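Long-range contact in pectate lyase (Bacillus subtilis, PDB 5AMV), which cleaves polygalacturonate by calcium-dependent beta-elimination, leaving oligosaccharides with an unsaturated galacturonosyl group at their non-reducing ends: residues Y78-Y88 against Q106-Q117. Residues are numbered along the deposited sequence; the frame is centred on the assembly and turned at random.
Sequences YKDPEYDLDKY and QEEARARSQKNQ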
loop_
_atom_site.group_PDB
_atom_site.type_symbol
_atom_site.label_atom_id
_atom_site.label_comp_id
_atom_site.label_asym_id
_atom_site.label_seq_id
_atom_site.Cartn_x
_atom_site.Cartn_y
_atom_site.Cartn_z
ATOM N N TYR A 78 18.085 15.648 -7.821
ATOM C CA TYR A 78 17.079 16.178 -6.921
ATOM C C TYR A 78 17.673 16.915 -5.732
ATOM O O TYR A 78 16.967 17.715 -5.108
ATOM C CB TYR A 78 16.298 14.999 -6.324
ATOM C CG TYR A 78 15.531 14.185 -7.303
ATOM C CD1 TYR A 78 14.598 14.770 -8.153
ATOM C CD2 TYR A 78 15.659 12.801 -7.320
ATOM C CE1 TYR A 78 13.829 13.989 -9.044
ATOM C CE2 TYR A 78 14.887 12.012 -8.204
ATOM C CZ TYR A 78 13.983 12.601 -9.043
ATOM O OH TYR A 78 13.182 11.883 -9.885
ATOM N N LYS A 79 18.935 16.636 -5.402
ATOM C CA LYS A 79 19.517 17.121 -4.133
ATOM C C LYS A 79 19.579 18.636 -4.115
ATOM O O LYS A 79 20.036 19.279 -5.070
ATOM C CB LYS A 79 20.917 16.555 -3.885
ATOM C CG LYS A 79 21.364 16.802 -2.443
ATOM C CD LYS A 79 22.818 16.406 -2.196
ATOM C CE LYS A 79 23.857 17.364 -2.859
ATOM N NZ LYS A 79 23.983 18.786 -2.274
ATOM N N ASP A 80 19.085 19.213 -3.023
ATOM C CA ASP A 80 19.213 20.684 -2.875
ATOM C C ASP A 80 20.693 20.994 -2.773
ATOM O O ASP A 80 21.419 20.310 -2.083
ATOM C CB ASP A 80 18.494 21.145 -1.600
ATOM C CG ASP A 80 18.489 22.655 -1.451
ATOM O OD1 ASP A 80 17.588 23.274 -2.057
ATOM O OD2 ASP A 80 19.374 23.166 -0.734
ATOM N N PRO A 81 21.132 22.130 -3.362
ATOM C CA PRO A 81 22.563 22.473 -3.251
ATOM C C PRO A 81 23.123 22.516 -1.829
ATOM O O PRO A 81 24.344 22.298 -1.623
ATOM C CB PRO A 81 22.629 23.887 -3.872
ATOM C CG PRO A 81 21.538 23.852 -4.882
ATOM C CD PRO A 81 20.408 23.010 -4.302
ATOM N N GLU A 82 22.267 22.857 -0.855
ATOM C CA GLU A 82 22.734 22.980 0.521
ATOM C C GLU A 82 22.631 21.699 1.350
ATOM O O GLU A 82 23.124 21.646 2.463
ATOM C CB GLU A 82 21.960 24.067 1.242
ATOM C CG GLU A 82 22.301 25.494 0.747
ATOM C CD GLU A 82 21.359 26.522 1.351
ATOM O OE1 GLU A 82 21.369 26.753 2.604
ATOM O OE2 GLU A 82 20.565 27.075 0.581
ATOM N N TYR A 83 21.961 20.687 0.825
ATOM C CA TYR A 83 21.785 19.471 1.617
ATOM C C TYR A 83 22.999 18.557 1.512
ATOM O O TYR A 83 23.559 18.389 0.426
ATOM C CB TYR A 83 20.555 18.728 1.128
ATOM C CG TYR A 83 20.387 17.354 1.764
ATOM C CD1 TYR A 83 19.867 17.213 3.063
ATOM C CD2 TYR A 83 20.723 16.221 1.049
ATOM C CE1 TYR A 83 19.700 15.931 3.615
ATOM C CE2 TYR A 83 20.539 14.947 1.563
ATOM C CZ TYR A 83 20.031 14.811 2.842
ATOM O OH TYR A 83 19.844 13.533 3.352
ATOM N N ASP A 84 23.410 18.000 2.662
ATOM C CA ASP A 84 24.464 17.003 2.699
ATOM C C ASP A 84 24.149 16.060 3.838
ATOM O O ASP A 84 23.921 16.485 4.992
ATOM C CB ASP A 84 25.813 17.659 2.921
ATOM C CG ASP A 84 26.950 16.649 2.998
ATOM O OD1 ASP A 84 27.392 16.189 1.926
ATOM O OD2 ASP A 84 27.399 16.353 4.131
ATOM N N LEU A 85 24.052 14.776 3.498
ATOM C CA LEU A 85 23.654 13.760 4.501
ATOM C C LEU A 85 24.569 13.809 5.741
ATOM O O LEU A 85 24.084 13.785 6.869
ATOM C CB LEU A 85 23.588 12.347 3.908
ATOM C CG LEU A 85 23.223 11.210 4.865
ATOM C CD1 LEU A 85 21.852 11.447 5.597
ATOM C CD2 LEU A 85 23.274 9.828 4.162
ATOM N N ASP A 86 25.884 13.882 5.547
ATOM C CA ASP A 86 26.782 13.957 6.696
ATOM C C ASP A 86 26.489 15.176 7.569
ATOM O O ASP A 86 26.422 15.036 8.788
ATOM C CB ASP A 86 28.259 13.857 6.259
ATOM C CG ASP A 86 28.663 12.410 5.909
ATOM O OD1 ASP A 86 28.325 11.489 6.694
ATOM O OD2 ASP A 86 29.280 12.171 4.845
ATOM N N LYS A 87 26.242 16.343 6.968
ATOM C CA LYS A 87 25.886 17.531 7.763
ATOM C C LYS A 87 24.527 17.351 8.459
ATOM O O LYS A 87 24.349 17.773 9.609
ATOM C CB LYS A 87 25.899 18.806 6.916
ATOM C CG LYS A 87 27.311 19.210 6.474
ATOM C CD LYS A 87 27.243 20.462 5.610
ATOM C CE LYS A 87 28.625 20.759 4.984
ATOM N NZ LYS A 87 28.561 21.987 4.146
ATOM N N TYR A 88 23.596 16.678 7.775
ATOM C CA TYR A 88 22.267 16.465 8.345
ATOM C C TYR A 88 22.411 15.559 9.567
ATOM O O TYR A 88 21.844 15.832 10.638
ATOM C CB TYR A 88 21.394 15.807 7.286
ATOM C CG TYR A 88 19.968 15.586 7.727
ATOM C CD1 TYR A 88 19.590 14.435 8.456
ATOM C CD2 TYR A 88 18.994 16.533 7.414
ATOM C CE1 TYR A 88 18.236 14.246 8.828
ATOM C CE2 TYR A 88 17.664 16.341 7.776
ATOM C CZ TYR A 88 17.301 15.200 8.492
ATOM O OH TYR A 88 15.979 15.036 8.860
ATOM N N GLN A 106 19.715 22.280 7.589
ATOM C CA GLN A 106 19.827 20.961 6.974
ATOM C C GLN A 106 18.486 20.296 6.728
ATOM O O GLN A 106 18.266 19.693 5.652
ATOM C CB GLN A 106 20.795 20.020 7.719
ATOM C CG GLN A 106 22.281 20.266 7.382
ATOM C CD GLN A 106 22.587 20.170 5.891
ATOM O OE1 GLN A 106 22.141 19.235 5.217
ATOM N NE2 GLN A 106 23.390 21.112 5.382
ATOM N N GLU A 107 17.566 20.429 7.690
ATOM C CA GLU A 107 16.231 19.888 7.492
ATOM C C GLU A 107 15.486 20.642 6.399
ATOM O O GLU A 107 14.781 20.005 5.591
ATOM C CB GLU A 107 15.446 19.912 8.826
ATOM C CG GLU A 107 13.970 19.516 8.623
ATOM C CD GLU A 107 13.717 18.118 8.111
ATOM O OE1 GLU A 107 14.657 17.278 8.067
ATOM O OE2 GLU A 107 12.518 17.871 7.789
ATOM N N GLU A 108 15.644 21.982 6.333
ATOM C CA GLU A 108 15.034 22.719 5.241
ATOM C C GLU A 108 15.561 22.247 3.903
ATOM O O GLU A 108 14.811 22.159 2.943
ATOM C CB GLU A 108 15.252 24.238 5.362
ATOM C CG GLU A 108 14.505 24.798 6.589
ATOM C CD GLU A 108 14.854 26.241 6.909
ATOM O OE1 GLU A 108 15.793 26.808 6.324
ATOM O OE2 GLU A 108 14.128 26.784 7.787
ATOM N N ALA A 109 16.864 21.984 3.824
ATOM C CA ALA A 109 17.439 21.601 2.524
ATOM C C ALA A 109 17.004 20.178 2.161
ATOM O O ALA A 109 16.768 19.879 0.992
ATOM C CB ALA A 109 18.941 21.705 2.563
ATOM N N ARG A 110 16.868 19.322 3.175
ATOM C CA ARG A 110 16.335 17.958 2.938
ATOM C C ARG A 110 14.896 18.037 2.412
ATOM O O ARG A 110 14.499 17.297 1.470
ATOM C CB ARG A 110 16.385 17.118 4.248
ATOM C CG ARG A 110 16.054 15.583 3.980
ATOM C CD ARG A 110 15.427 14.917 5.227
ATOM N NE ARG A 110 14.191 15.629 5.599
ATOM C CZ ARG A 110 13.018 15.550 4.960
ATOM N NH1 ARG A 110 12.829 14.734 3.921
ATOM N NH2 ARG A 110 12.003 16.312 5.391
ATOM N N ALA A 111 14.077 18.873 3.035
ATOM C CA ALA A 111 12.683 18.983 2.609
ATOM C C ALA A 111 12.595 19.461 1.151
ATOM O O ALA A 111 11.796 18.942 0.378
ATOM C CB ALA A 111 11.893 19.924 3.550
ATOM N N ARG A 112 13.418 20.450 0.795
ATOM C CA ARG A 112 13.453 20.917 -0.611
ATOM C C ARG A 112 13.847 19.795 -1.558
ATOM O O ARG A 112 13.251 19.645 -2.665
ATOM C CB ARG A 112 14.369 22.151 -0.778
ATOM C CG ARG A 112 13.761 23.391 -0.106
ATOM C CD ARG A 112 14.571 24.677 -0.438
ATOM N NE ARG A 112 16.003 24.613 -0.116
ATOM C CZ ARG A 112 16.556 25.026 1.027
ATOM N NH1 ARG A 112 15.799 25.531 2.001
ATOM N NH2 ARG A 112 17.877 24.889 1.195
ATOM N N SER A 113 14.855 19.017 -1.147
ATOM C CA SER A 113 15.301 17.890 -1.940
ATOM C C SER A 113 14.154 16.887 -2.170
ATOM O O SER A 113 13.907 16.444 -3.306
ATOM C CB SER A 113 16.453 17.174 -1.215
ATOM O OG SER A 113 17.491 18.134 -0.964
ATOM N N GLN A 114 13.480 16.545 -1.080
ATOM C CA GLN A 114 12.337 15.642 -1.127
ATOM C C GLN A 114 11.241 16.179 -2.058
ATOM O O GLN A 114 10.642 15.433 -2.846
ATOM C CB GLN A 114 11.820 15.442 0.302
ATOM C CG GLN A 114 10.904 14.270 0.406
ATOM C CD GLN A 114 10.517 13.984 1.807
ATOM O OE1 GLN A 114 10.178 14.896 2.589
ATOM N NE2 GLN A 114 10.576 12.694 2.162
ATOM N N LYS A 115 10.988 17.489 -1.986
ATOM C CA LYS A 115 9.931 18.042 -2.821
ATOM C C LYS A 115 10.315 17.996 -4.305
ATOM O O LYS A 115 9.475 17.781 -5.156
ATOM C CB LYS A 115 9.558 19.445 -2.337
ATOM C CG LYS A 115 8.745 19.401 -1.017
ATOM C CD LYS A 115 8.674 20.783 -0.375
ATOM C CE LYS A 115 7.789 20.803 0.867
ATOM N NZ LYS A 115 8.559 20.795 2.146
ATOM N N ASN A 116 11.593 18.127 -4.612
ATOM C CA ASN A 116 12.036 18.002 -6.018
ATOM C C ASN A 116 11.716 16.588 -6.559
ATOM O O ASN A 116 11.249 16.423 -7.672
ATOM C CB ASN A 116 13.543 18.229 -6.063
ATOM C CG ASN A 116 13.930 19.673 -5.760
ATOM O OD1 ASN A 116 13.117 20.592 -5.909
ATOM N ND2 ASN A 116 15.184 19.883 -5.399
ATOM N N GLN A 117 11.995 15.572 -5.747
ATOM C CA GLN A 117 11.681 14.204 -6.190
ATOM C C GLN A 117 10.181 13.949 -6.255
ATOM O O GLN A 117 9.701 13.321 -7.204
ATOM C CB GLN A 117 12.359 13.145 -5.325
ATOM C CG GLN A 117 12.020 11.714 -5.805
ATOM C CD GLN A 117 12.838 10.617 -5.108
ATOM O OE1 GLN A 117 13.276 10.769 -3.961
ATOM N NE2 GLN A 117 13.063 9.522 -5.827
HETATM O O HOH W 1 16.322 22.525 -4.354
HETATM O O HOH W 2 19.437 25.110 3.750
#
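An Asx turn overlapping a type I beta turn (Asp80 to Tyr83) fastens the loop that links helices 75-78 and 85-92 onto helix 105-121, a helical elaboration of the parallel beta-helix of this family 1 pectate lyase. Short Asp80 closes the Asx turn, OD2 accepting Glu82 N at 2.9 Å, and its two oxygens still face Arg112, which grips them side-on, NE to OD1 at 2.8 Å and NH2 to OD2. CG lies anti to the backbone N (chi1 -175°), which carries the carboxylate toward the helix; Arg112 NH2 and Glu82 N then meet OD2 from opposite faces. Glu82 OE2 adds a longer salt bridge to NH2, and a water joins OE1 to the same nitrogen. An asparagine in place of Asp80 would probably leave Arg112 with the longer bridge to Glu82 as countercharge and one of its two nitrogens, or Glu82 N, without an acceptor. Ser113 OG accepts Asp80 N at 2.8 Å and donates to Ala109 O; small Ala109 lets Tyr83 CB pack 3.7 Å from its methyl. Gln106, bent at chi2 (-56°), uses both ends of its amide: NE2 donates to Glu82 O in the carbonyl plane, and OE1 accepts Asp84 N, where Asp84 caps helix 85-92. Tyr88 OH donates to Glu107 OE1 at 2.7 Å, on the other face from Arg110 NE; backbone Trp169 N also bonds this hydroxyl. Asn116 ND2 donates almost straight to Tyr78 O (179°), and Gln117 CB sits 3.7 Å above the centre of the Tyr78 ring, a CH-pi contact, while Tyr78 OH and Gln117 NE2 both bond Asn65 OD1.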